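Local coordinates for protein manganese-dependent ADP-ribose/CDP-alcohol diphosphatase (Danio rerio, PDB 2NXF) that probably hydrolyses ADP-ribose and CDP-alcohols such as CDP-choline to a nucleoside monophosphate and a second phosphate product at a dinuclear metal centre, at residues I19-N24 with T28-Y33; G59-G64 with D77-E82; W94-F99 with F226-V231; H265-G270 with V286-P291. One frame throughout, in Å; residues are numbered along the deposited sequence.

Contact 1 (I19-N24 with T28-Y33). With PO4 (phosphate ion), chain F.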
# COMPACT_ATOMS: atom_id res chain seq x y z
N ILE A 19 12.70 -6.11 -18.00
CA ILE A 19 13.68 -5.14 -18.49
C ILE A 19 14.95 -5.23 -17.64
O ILE A 19 14.92 -5.79 -16.54
CB ILE A 19 13.15 -3.68 -18.43
CG1 ILE A 19 12.85 -3.25 -16.99
CG2 ILE A 19 11.90 -3.50 -19.31
CD1 ILE A 19 12.10 -1.90 -16.85
N GLU A 20 16.05 -4.68 -18.14
CA GLU A 20 17.30 -4.72 -17.38
C GLU A 20 17.18 -3.88 -16.10
O GLU A 20 16.34 -2.97 -16.00
CB GLU A 20 18.50 -4.31 -18.24
CG GLU A 20 19.03 -5.46 -19.14
CD GLU A 20 20.12 -5.04 -20.11
OE1 GLU A 20 19.96 -4.01 -20.82
OE2 GLU A 20 21.13 -5.77 -20.22
N ASP A 21 18.01 -4.21 -15.12
CA ASP A 21 18.07 -3.44 -13.88
C ASP A 21 18.25 -1.95 -14.15
O ASP A 21 18.98 -1.56 -15.07
CB ASP A 21 19.20 -3.92 -12.98
CG ASP A 21 18.95 -5.30 -12.39
OD1 ASP A 21 17.83 -5.85 -12.50
OD2 ASP A 21 19.91 -5.83 -11.80
N GLY A 22 17.59 -1.14 -13.33
CA GLY A 22 17.71 0.31 -13.40
C GLY A 22 18.07 0.89 -12.05
O GLY A 22 18.60 0.21 -11.17
N GLU A 23 17.80 2.19 -11.91
CA GLU A 23 18.06 2.89 -10.66
C GLU A 23 16.87 3.79 -10.36
O GLU A 23 15.99 3.97 -11.22
CB GLU A 23 19.33 3.72 -10.77
CG GLU A 23 20.61 2.90 -10.80
CD GLU A 23 21.82 3.73 -11.13
OE1 GLU A 23 22.78 3.71 -10.34
OE2 GLU A 23 21.82 4.40 -12.19
N ASN A 24 16.84 4.34 -9.15
CA ASN A 24 15.92 5.44 -8.87
C ASN A 24 16.47 6.76 -9.44
O ASN A 24 17.64 6.84 -9.86
CB ASN A 24 15.62 5.53 -7.37
CG ASN A 24 16.85 5.84 -6.54
OD1 ASN A 24 17.97 5.99 -7.06
ND2 ASN A 24 16.66 5.93 -5.23
N THR A 28 20.64 6.33 -6.15
CA THR A 28 21.13 5.89 -4.84
C THR A 28 20.60 4.50 -4.52
O THR A 28 21.03 3.88 -3.55
CB THR A 28 20.66 6.83 -3.72
OG1 THR A 28 19.23 6.93 -3.77
CG2 THR A 28 21.30 8.21 -3.85
N ARG A 29 19.65 4.02 -5.32
CA ARG A 29 19.08 2.69 -5.15
C ARG A 29 18.94 2.01 -6.50
O ARG A 29 18.51 2.65 -7.47
CB ARG A 29 17.68 2.78 -4.52
CG ARG A 29 17.60 3.55 -3.19
CD ARG A 29 18.13 2.75 -2.02
NE ARG A 29 17.89 3.47 -0.76
CZ ARG A 29 18.73 4.34 -0.20
NH1 ARG A 29 19.92 4.63 -0.74
NH2 ARG A 29 18.38 4.93 0.94
N ARG A 30 19.25 0.72 -6.55
CA ARG A 30 19.11 -0.07 -7.77
C ARG A 30 17.73 -0.69 -7.79
O ARG A 30 17.19 -1.04 -6.74
CB ARG A 30 20.19 -1.16 -7.79
CG ARG A 30 20.20 -2.04 -9.04
CD ARG A 30 21.60 -2.62 -9.28
NE ARG A 30 21.58 -3.67 -10.31
CZ ARG A 30 22.65 -4.34 -10.74
NH1 ARG A 30 23.86 -4.09 -10.23
NH2 ARG A 30 22.50 -5.26 -11.67
N ARG A 31 17.16 -0.83 -8.99
CA ARG A 31 15.85 -1.47 -9.17
C ARG A 31 15.98 -2.77 -9.96
O ARG A 31 16.45 -2.78 -11.10
CB ARG A 31 14.84 -0.48 -9.78
CG ARG A 31 14.43 0.52 -8.73
CD ARG A 31 13.36 1.48 -9.11
NE ARG A 31 13.16 2.41 -7.99
CZ ARG A 31 12.10 3.20 -7.85
NH1 ARG A 31 11.10 3.19 -8.75
NH2 ARG A 31 12.03 4.01 -6.80
N TYR A 32 15.60 -3.87 -9.31
CA TYR A 32 15.88 -5.21 -9.81
C TYR A 32 14.60 -5.76 -10.44
O TYR A 32 13.92 -6.59 -9.86
CB TYR A 32 16.32 -6.08 -8.63
CG TYR A 32 17.60 -5.59 -7.99
CD1 TYR A 32 18.83 -5.98 -8.50
CD2 TYR A 32 17.58 -4.75 -6.87
CE1 TYR A 32 20.02 -5.54 -7.92
CE2 TYR A 32 18.77 -4.29 -6.28
CZ TYR A 32 19.97 -4.69 -6.81
OH TYR A 32 21.16 -4.27 -6.26
N TYR A 33 14.28 -5.27 -11.64
CA TYR A 33 12.96 -5.47 -12.24
C TYR A 33 12.63 -6.95 -12.48
O TYR A 33 11.54 -7.43 -12.12
CB TYR A 33 12.82 -4.67 -13.55
CG TYR A 33 12.88 -3.17 -13.33
CD1 TYR A 33 11.77 -2.48 -12.75
CD2 TYR A 33 14.00 -2.42 -13.68
CE1 TYR A 33 11.81 -1.11 -12.53
CE2 TYR A 33 14.03 -1.03 -13.47
CZ TYR A 33 12.94 -0.40 -12.88
OH TYR A 33 12.96 0.95 -12.65
P PO4 F . 7.85 4.44 -6.74
O1 PO4 F . 8.77 5.00 -5.68
O2 PO4 F . 8.29 4.93 -8.10
O3 PO4 F . 7.96 2.93 -6.83
O4 PO4 F . 6.42 4.78 -6.46
O HOH W 1 15.00 2.36 -13.61
O HOH W 2 13.91 4.95 -4.31
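A short antiparallel beta hairpin pairs Gly22 with Arg31 and Glu23 with Arg30 beside the zinc site of this calcineurin-like phosphoesterase. Gly22 and Arg31 are its hydrogen-bonded pair, with Gly22 N to Arg31 O at 3.0 Å and Arg31 N to Gly22 O at 2.8 Å; Asn24 N adds a bond to Arg29 O. The Asn24 carboxamide closes the turn end with both of its polar atoms. OD1 of Asn24 takes Thr28 N at 2.8 Å on a lone pair in the carbonyl plane, and Arg29 N from above that plane, while ND2 gives to Thr28 OG1 within the amide plane. Seating CG between the backbone N and the carbonyl carbon (chi1 63°) is what folds the amide onto residues 28-29. Replacing Asn24 by an alanine would probably leave Thr28 N and Arg29 N without their shared acceptor and the turn freer to move. At the other end Asp21 OD2 bridges to Arg30 NH2 at 2.7 Å through its anti lone pair, the carboxylate and guanidinium planes standing 69° apart. Arg31, extended from CG to NE, sends NH1 in a weak bond to phosphate O2, whereas its NH2 is salt-bridged to Glu288. Ile19 CD1 lies over one face of the Tyr33 ring, 3.8 Å from the centroid, and a water 2.7 Å from Tyr33 OH donates to Glu23 O.

Contact 2 (G59-G64 with D77-E82). With ZN (zinc ion), chain B; ZN (zinc ion), chain C.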
# COMPACT_ATOMS: atom_id res chain seq x y z
N GLY A 59 0.80 -2.89 -3.28
CA GLY A 59 0.71 -2.07 -4.50
C GLY A 59 2.04 -1.95 -5.21
O GLY A 59 3.06 -2.47 -4.73
N ASP A 60 2.01 -1.22 -6.33
CA ASP A 60 3.13 -1.16 -7.27
C ASP A 60 3.57 -2.57 -7.62
O ASP A 60 4.76 -2.87 -7.58
CB ASP A 60 4.32 -0.38 -6.68
CG ASP A 60 4.08 1.13 -6.62
OD1 ASP A 60 3.01 1.61 -7.06
OD2 ASP A 60 4.95 1.82 -6.10
N ILE A 61 2.61 -3.44 -7.98
CA ILE A 61 2.96 -4.85 -8.28
C ILE A 61 3.68 -4.99 -9.63
O ILE A 61 4.47 -5.91 -9.82
CB ILE A 61 1.73 -5.77 -8.16
CG1 ILE A 61 2.18 -7.22 -7.91
CG2 ILE A 61 0.79 -5.58 -9.37
CD1 ILE A 61 1.04 -8.21 -7.74
N ILE A 62 3.41 -4.07 -10.58
CA ILE A 62 4.20 -4.04 -11.81
C ILE A 62 4.67 -2.62 -12.05
O ILE A 62 3.98 -1.68 -11.66
CB ILE A 62 3.42 -4.55 -13.06
CG1 ILE A 62 2.14 -3.73 -13.30
CG2 ILE A 62 3.10 -6.06 -12.96
CD1 ILE A 62 1.61 -3.89 -14.75
N ASP A 63 5.82 -2.46 -12.69
CA ASP A 63 6.38 -1.11 -12.85
C ASP A 63 5.70 -0.33 -13.97
O ASP A 63 5.26 -0.91 -14.96
CB ASP A 63 7.88 -1.19 -13.14
CG ASP A 63 8.58 0.12 -12.87
OD1 ASP A 63 8.86 0.42 -11.69
OD2 ASP A 63 8.82 0.86 -13.83
N GLY A 64 5.64 1.00 -13.82
CA GLY A 64 5.15 1.86 -14.89
C GLY A 64 5.97 1.75 -16.18
O GLY A 64 5.48 2.10 -17.26
N ASP A 77 0.16 -10.39 -16.03
CA ASP A 77 -0.08 -11.84 -16.15
C ASP A 77 1.02 -12.60 -15.41
O ASP A 77 0.76 -13.59 -14.72
CB ASP A 77 -0.09 -12.27 -17.61
CG ASP A 77 -1.40 -11.95 -18.32
OD1 ASP A 77 -2.39 -11.55 -17.67
OD2 ASP A 77 -1.44 -12.12 -19.56
N THR A 78 2.25 -12.12 -15.56
CA THR A 78 3.40 -12.77 -14.96
C THR A 78 3.30 -12.82 -13.44
O THR A 78 3.47 -13.88 -12.83
CB THR A 78 4.72 -12.10 -15.41
OG1 THR A 78 4.89 -12.36 -16.82
CG2 THR A 78 5.92 -12.70 -14.65
N VAL A 79 3.01 -11.67 -12.83
CA VAL A 79 2.93 -11.61 -11.37
C VAL A 79 1.68 -12.31 -10.84
O VAL A 79 1.73 -12.90 -9.75
CB VAL A 79 3.03 -10.16 -10.80
CG1 VAL A 79 4.40 -9.56 -11.14
CG2 VAL A 79 1.90 -9.27 -11.29
N MSE A 80 0.58 -12.26 -11.59
CA MSE A 80 -0.65 -12.95 -11.19
C MSE A 80 -0.43 -14.46 -11.19
O MSE A 80 -0.93 -15.16 -10.29
CB MSE A 80 -1.86 -12.58 -12.07
CG MSE A 80 -2.35 -11.13 -11.90
SE MSE A 80 -2.77 -10.58 -10.03
CE MSE A 80 -3.68 -12.07 -9.46
N ALA A 81 0.32 -14.97 -12.17
CA ALA A 81 0.64 -16.40 -12.23
C ALA A 81 1.44 -16.84 -11.01
O ALA A 81 1.21 -17.95 -10.50
CB ALA A 81 1.38 -16.73 -13.51
N GLU A 82 2.36 -16.01 -10.54
CA GLU A 82 3.12 -16.33 -9.32
C GLU A 82 2.23 -16.34 -8.10
O GLU A 82 2.31 -17.25 -7.28
CB GLU A 82 4.31 -15.39 -9.09
CG GLU A 82 5.33 -15.39 -10.25
CD GLU A 82 6.03 -16.72 -10.45
OE1 GLU A 82 6.07 -17.54 -9.50
OE2 GLU A 82 6.53 -16.96 -11.58
ZN ZN B . 7.05 1.46 -5.49
ZN ZN C . 4.64 3.70 -5.02
O HOH W 3 6.64 3.24 -4.37
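Ile61 and Val79 mark the closest approach of the loop 59-64 to the helical segment 77-82, their CA atoms 7.4 Å apart. No hydrogen bond crosses between the segments; the closest contacts are between methyl groups, and 146 Å² is buried. Gly59, just before Asp60, has phi 105° and psi 180°, angles at which a CB would jam against the preceding carbonyl oxygen. Val79 points at the loop and spreads its CG2 methyl between two isoleucines: Val79 CG2 is 3.8 Å from Ile61 CD1 and equally 3.8 Å from Ile62 CG2. The partners come from different directions. Ile61 runs past Val79 in the opposite sense, its CG1 anti to the backbone N (chi1 -157°) and the chain extended to CD1, whereas Ile62 crosses Val79 at about a right angle and offers its branch methyl. The loop carries the Gly-Asp-x-x-Asp signature of metallophosphoesterases, and the helix belongs to a beta-alpha-beta crossover from strand 54-57 to the adjacent parallel strand 89-92. Thus the two residues facing the helix directly follow Asp60, whose OD2 bridges the metals, 2.2 Å from the chain B zinc and 2.2 Å from the chain C zinc. The amides Asp60 N and Ile61 N are both held by the Glu98 carboxylate. Farther along, Asp63 OD2 accepts from His65 N at the turn into helix 65-68.

Contact 3 (W94-F99 with F226-V231). With ZN (zinc ion), chain C; PO4 (phosphate ion), chain F.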
# COMPACT_ATOMS: atom_id res chain seq x y z
N TRP A 94 -4.00 -0.66 -4.58
CA TRP A 94 -3.55 0.06 -5.79
C TRP A 94 -2.61 1.21 -5.42
O TRP A 94 -2.96 2.08 -4.60
CB TRP A 94 -4.71 0.56 -6.65
CG TRP A 94 -5.64 -0.51 -7.12
CD1 TRP A 94 -5.44 -1.87 -7.07
CD2 TRP A 94 -6.90 -0.31 -7.75
NE1 TRP A 94 -6.53 -2.52 -7.60
CE2 TRP A 94 -7.45 -1.59 -8.02
CE3 TRP A 94 -7.64 0.83 -8.09
CZ2 TRP A 94 -8.71 -1.76 -8.62
CZ3 TRP A 94 -8.90 0.66 -8.69
CH2 TRP A 94 -9.41 -0.63 -8.94
N GLY A 95 -1.43 1.19 -6.02
CA GLY A 95 -0.45 2.27 -5.85
C GLY A 95 -0.19 3.05 -7.13
O GLY A 95 -0.84 2.84 -8.17
N ASN A 96 0.77 3.97 -7.07
CA ASN A 96 1.04 4.82 -8.24
C ASN A 96 1.36 4.06 -9.52
O ASN A 96 0.88 4.45 -10.58
CB ASN A 96 2.05 5.95 -7.96
CG ASN A 96 3.35 5.47 -7.34
OD1 ASN A 96 3.34 4.71 -6.37
ND2 ASN A 96 4.47 5.93 -7.89
N HIS A 97 2.11 2.96 -9.43
CA HIS A 97 2.47 2.21 -10.65
C HIS A 97 1.30 1.49 -11.29
O HIS A 97 1.26 1.30 -12.51
CB HIS A 97 3.68 1.31 -10.38
CG HIS A 97 4.95 2.09 -10.30
ND1 HIS A 97 5.81 2.21 -11.37
CD2 HIS A 97 5.46 2.86 -9.31
CE1 HIS A 97 6.82 2.99 -11.02
NE2 HIS A 97 6.63 3.40 -9.79
N GLU A 98 0.32 1.08 -10.48
CA GLU A 98 -0.94 0.59 -11.08
C GLU A 98 -1.55 1.66 -11.97
O GLU A 98 -1.96 1.36 -13.10
CB GLU A 98 -1.95 0.18 -10.00
CG GLU A 98 -1.74 -1.24 -9.46
CD GLU A 98 -0.54 -1.38 -8.53
OE1 GLU A 98 -0.17 -0.37 -7.90
OE2 GLU A 98 -0.00 -2.50 -8.42
N PHE A 99 -1.62 2.90 -11.46
CA PHE A 99 -2.22 3.99 -12.26
C PHE A 99 -1.40 4.43 -13.48
O PHE A 99 -1.96 4.94 -14.46
CB PHE A 99 -2.61 5.17 -11.37
CG PHE A 99 -3.61 4.82 -10.32
CD1 PHE A 99 -4.95 4.56 -10.66
CD2 PHE A 99 -3.23 4.69 -9.00
CE1 PHE A 99 -5.88 4.21 -9.65
CE2 PHE A 99 -4.15 4.34 -7.99
CZ PHE A 99 -5.48 4.09 -8.33
N PHE A 226 -4.63 -0.86 5.50
CA PHE A 226 -3.61 -1.04 4.46
C PHE A 226 -3.77 0.08 3.45
O PHE A 226 -4.89 0.39 3.04
CB PHE A 226 -3.80 -2.38 3.75
CG PHE A 226 -3.69 -3.58 4.66
CD1 PHE A 226 -2.47 -4.21 4.85
CD2 PHE A 226 -4.82 -4.06 5.35
CE1 PHE A 226 -2.38 -5.32 5.70
CE2 PHE A 226 -4.71 -5.16 6.20
CZ PHE A 226 -3.50 -5.79 6.37
N SER A 227 -2.65 0.69 3.06
CA SER A 227 -2.68 1.82 2.12
C SER A 227 -1.40 1.78 1.31
O SER A 227 -0.36 1.40 1.84
CB SER A 227 -2.74 3.11 2.94
OG SER A 227 -2.45 4.27 2.16
N HIS A 228 -1.41 2.19 0.03
CA HIS A 228 -0.11 2.19 -0.64
C HIS A 228 0.81 3.20 0.07
O HIS A 228 2.01 2.94 0.26
CB HIS A 228 -0.20 2.58 -2.12
CG HIS A 228 1.10 2.46 -2.83
ND1 HIS A 228 1.78 1.26 -2.93
CD2 HIS A 228 1.86 3.39 -3.44
CE1 HIS A 228 2.91 1.47 -3.60
NE2 HIS A 228 2.98 2.75 -3.92
N LEU A 229 0.23 4.34 0.45
CA LEU A 229 1.01 5.43 1.03
C LEU A 229 0.99 5.45 2.55
O LEU A 229 -0.08 5.29 3.18
CB LEU A 229 0.45 6.80 0.56
CG LEU A 229 0.53 7.07 -0.95
CD1 LEU A 229 -0.08 8.47 -1.26
CD2 LEU A 229 1.94 6.96 -1.45
N PRO A 230 2.16 5.67 3.16
CA PRO A 230 2.24 5.88 4.61
C PRO A 230 1.65 7.24 5.01
O PRO A 230 1.55 8.15 4.17
CB PRO A 230 3.75 5.85 4.89
CG PRO A 230 4.39 6.28 3.61
CD PRO A 230 3.50 5.70 2.53
N VAL A 231 1.26 7.35 6.28
CA VAL A 231 0.70 8.60 6.78
C VAL A 231 1.41 9.16 8.02
O VAL A 231 1.19 10.31 8.38
CB VAL A 231 -0.83 8.50 7.06
CG1 VAL A 231 -1.62 8.16 5.76
CG2 VAL A 231 -1.11 7.46 8.19
ZN ZN C . 4.64 3.70 -5.02
P PO4 F . 7.85 4.44 -6.74
O1 PO4 F . 8.77 5.00 -5.68
O2 PO4 F . 8.29 4.93 -8.10
O3 PO4 F . 7.96 2.93 -6.83
O4 PO4 F . 6.42 4.78 -6.46
O HOH W 4 -3.84 2.79 -1.64
O HOH W 3 6.64 3.24 -4.37
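Gly95 and His228 bring the two backbones together, CA to CA 5.2 Å, where the N-cap of helix 96-101 meets the chain leaving strand 222-227. Gly95 CA lies over one face of the His228 imidazole, 3.6 Å from the ring centroid and 20° off its normal, a CH-pi contact. A CB on Gly95 would fall 2.6 Å from His228 ND1, a clash consistent with glycine at this position. The His228 ring reaches the metal with CG anti to the backbone N (chi1 -175°); ND1 gives a hydrogen bond to Leu58 O, which fixes the ring's rotation, and NE2 binds the chain C zinc at 2.2 Å. Asn96 OD1 binds that zinc at 2.1 Å. Although Asn96 OD1 and His228 NE2 are 3.2 Å apart, they are not hydrogen-bonded; their closeness comes from the metal they share. Asp60, His265, a water and phosphate O4 are the zinc's other ligands. Residues 95-98 spell the Gly-Asn-His-Glu signature of the family; within it Gly95 N donates to Glu98 OE1 at 2.7 Å. Asn96 ND2 donates to phosphate O4 at 2.7 Å, and His97 NE2 meets phosphate O2 nearly straight at 170°, in the plane of its ring. Asn96 therefore grips metal and anion with one amide, and the phosphate, although probably from the crystallisation liquor, occupies a position consistent with that of a substrate phosphate group.

Contact 4 (H265-G270 with V286-P291). With ZN (zinc ion), chain C; ZN (zinc ion), chain B.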
# COMPACT_ATOMS: atom_id res chain seq x y z
N HIS A 265 5.29 1.83 -0.73
CA HIS A 265 5.69 3.10 -1.39
C HIS A 265 7.09 3.57 -1.06
O HIS A 265 7.88 3.83 -1.97
CB HIS A 265 4.64 4.22 -1.18
CG HIS A 265 4.79 5.40 -2.10
ND1 HIS A 265 4.69 5.32 -3.47
CD2 HIS A 265 4.94 6.72 -1.82
CE1 HIS A 265 4.78 6.53 -4.00
NE2 HIS A 265 4.94 7.40 -3.01
N ASP A 266 7.41 3.71 0.23
CA ASP A 266 8.78 4.06 0.61
C ASP A 266 9.57 2.77 0.65
O ASP A 266 9.48 2.01 1.63
CB ASP A 266 8.80 4.76 1.98
CG ASP A 266 10.18 5.17 2.42
OD1 ASP A 266 11.18 4.81 1.76
OD2 ASP A 266 10.28 5.90 3.44
N HIS A 267 10.36 2.51 -0.41
CA HIS A 267 11.02 1.20 -0.56
C HIS A 267 12.06 0.94 0.52
O HIS A 267 12.45 -0.20 0.72
CB HIS A 267 11.70 1.09 -1.93
CG HIS A 267 10.76 1.25 -3.08
ND1 HIS A 267 11.17 1.69 -4.33
CD2 HIS A 267 9.42 1.03 -3.18
CE1 HIS A 267 10.13 1.73 -5.14
NE2 HIS A 267 9.05 1.34 -4.47
N ASP A 268 12.53 2.00 1.20
CA ASP A 268 13.47 1.86 2.31
C ASP A 268 12.81 1.29 3.57
O ASP A 268 13.51 0.80 4.47
CB ASP A 268 14.06 3.23 2.66
CG ASP A 268 15.17 3.66 1.71
OD1 ASP A 268 15.54 2.91 0.78
OD2 ASP A 268 15.71 4.77 1.93
N GLY A 269 11.48 1.39 3.64
CA GLY A 269 10.72 0.94 4.81
C GLY A 269 10.85 1.87 6.01
O GLY A 269 11.66 2.81 6.02
N GLY A 270 10.05 1.61 7.04
CA GLY A 270 10.10 2.39 8.27
C GLY A 270 9.07 1.81 9.21
O GLY A 270 8.23 1.00 8.81
N VAL A 286 10.24 -4.76 -2.49
CA VAL A 286 10.88 -5.86 -3.22
C VAL A 286 11.73 -5.34 -4.37
O VAL A 286 12.85 -5.84 -4.62
CB VAL A 286 9.79 -6.83 -3.78
CG1 VAL A 286 10.38 -7.76 -4.85
CG2 VAL A 286 9.16 -7.64 -2.63
N ILE A 287 11.23 -4.32 -5.06
CA ILE A 287 11.96 -3.82 -6.25
C ILE A 287 13.38 -3.35 -5.96
O ILE A 287 14.25 -3.49 -6.80
CB ILE A 287 11.15 -2.74 -7.00
CG1 ILE A 287 11.81 -2.36 -8.33
CG2 ILE A 287 10.90 -1.51 -6.12
CD1 ILE A 287 11.91 -3.51 -9.34
N GLU A 288 13.63 -2.81 -4.76
CA GLU A 288 15.00 -2.33 -4.46
C GLU A 288 15.81 -3.35 -3.67
O GLU A 288 16.88 -3.02 -3.15
CB GLU A 288 14.96 -0.97 -3.78
CG GLU A 288 14.55 0.11 -4.81
CD GLU A 288 14.40 1.50 -4.23
OE1 GLU A 288 14.80 1.73 -3.08
OE2 GLU A 288 13.89 2.37 -4.98
N THR A 289 15.30 -4.58 -3.62
CA THR A 289 15.96 -5.70 -2.92
C THR A 289 16.78 -6.56 -3.92
O THR A 289 16.20 -7.11 -4.86
CB THR A 289 14.95 -6.56 -2.22
OG1 THR A 289 14.12 -5.74 -1.39
CG2 THR A 289 15.66 -7.63 -1.36
N PRO A 290 18.11 -6.69 -3.72
CA PRO A 290 18.89 -7.53 -4.65
C PRO A 290 18.63 -9.02 -4.44
O PRO A 290 18.09 -9.41 -3.41
CB PRO A 290 20.35 -7.17 -4.32
CG PRO A 290 20.31 -6.76 -2.90
CD PRO A 290 18.98 -6.06 -2.70
N PRO A 291 19.02 -9.85 -5.42
CA PRO A 291 18.75 -11.28 -5.35
C PRO A 291 19.37 -11.99 -4.14
O PRO A 291 18.92 -13.06 -3.78
CB PRO A 291 19.40 -11.83 -6.63
CG PRO A 291 19.33 -10.71 -7.56
CD PRO A 291 19.65 -9.50 -6.71
ZN ZN C . 4.64 3.70 -5.02
ZN ZN B . 7.05 1.46 -5.49
O HOH W 3 6.64 3.24 -4.37
O HOH W 5 15.45 0.61 -0.72
O HOH W 6 14.15 4.17 -1.85
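His267 enters the contact at CB, which lies 3.4 Å from Glu288 OE1, and its ring has a carboxylate at ND1, a methyl over one face and a metal at NE2. CG is near Glu288 CD and OE2, while CD2 lies on the zinc side, farther from Ile287 CG2. ND1 donates to Glu288 OE2 at 2.9 Å, almost perfectly straight at 178° and in the ring plane; the ring and carboxylate planes are 88° apart, and ND1 approaches OE2 from well above the carboxylate plane. CE1 is 3.5 Å from Ile287 CG2, the methyl that makes a CH-pi contact with the imidazole. At the tip, NE2 binds the chain B zinc at 2.2 Å, a metal also held by Asp13, Gln15 and Asp60. Glu288 is thus a second-shell residue that orients a zinc ligand, and its OE2 is salt-bridged to Arg31 as well. A leucine in place of Glu288 would probably leave His267 ND1 without its acceptor and Arg31 without its carboxylate, giving the ring less to hold its rotation. Asp268 OD1 and Glu288 OE1, like charges 4.1 Å apart, are joined by a water 2.7 Å from each, and a second water links them less evenly; Asp268 OD2 is salt-bridged to Arg29. His265 and His267 are the histidines of the Gly-His-x-His signature, between strands 258-263 and 270-273. Segment 286-291 lies in the loop leading from strand 279-282 of the same sheet to strand 295-301 of the other, with Val286 and Thr289 against helix 35-49 and Ile287 touching Arg31 of strand 30-31.

In the fold
Contacts 2 and 3 are buried, contact 4 partly so, and contact 1 lies at the surface, its centre about 20 Å from that of the chain against about 4 Å for contact 3. Chemistry follows place: backbone pairing and a salt bridge in contact 1, methyl packing across contact 2, shared metal ligation in contact 3, a histidine-carboxylate bond in contact 4. Contacts 2, 3 and 4 share both the chain C zinc and the water between the metals, while the chain B zinc is common to contacts 2 and 4. Contact 1 reaches this centre through salt bridges to contact 4 and through the phosphate it shares with contact 3, and meets contact 2 where Tyr33 packs on Asp63.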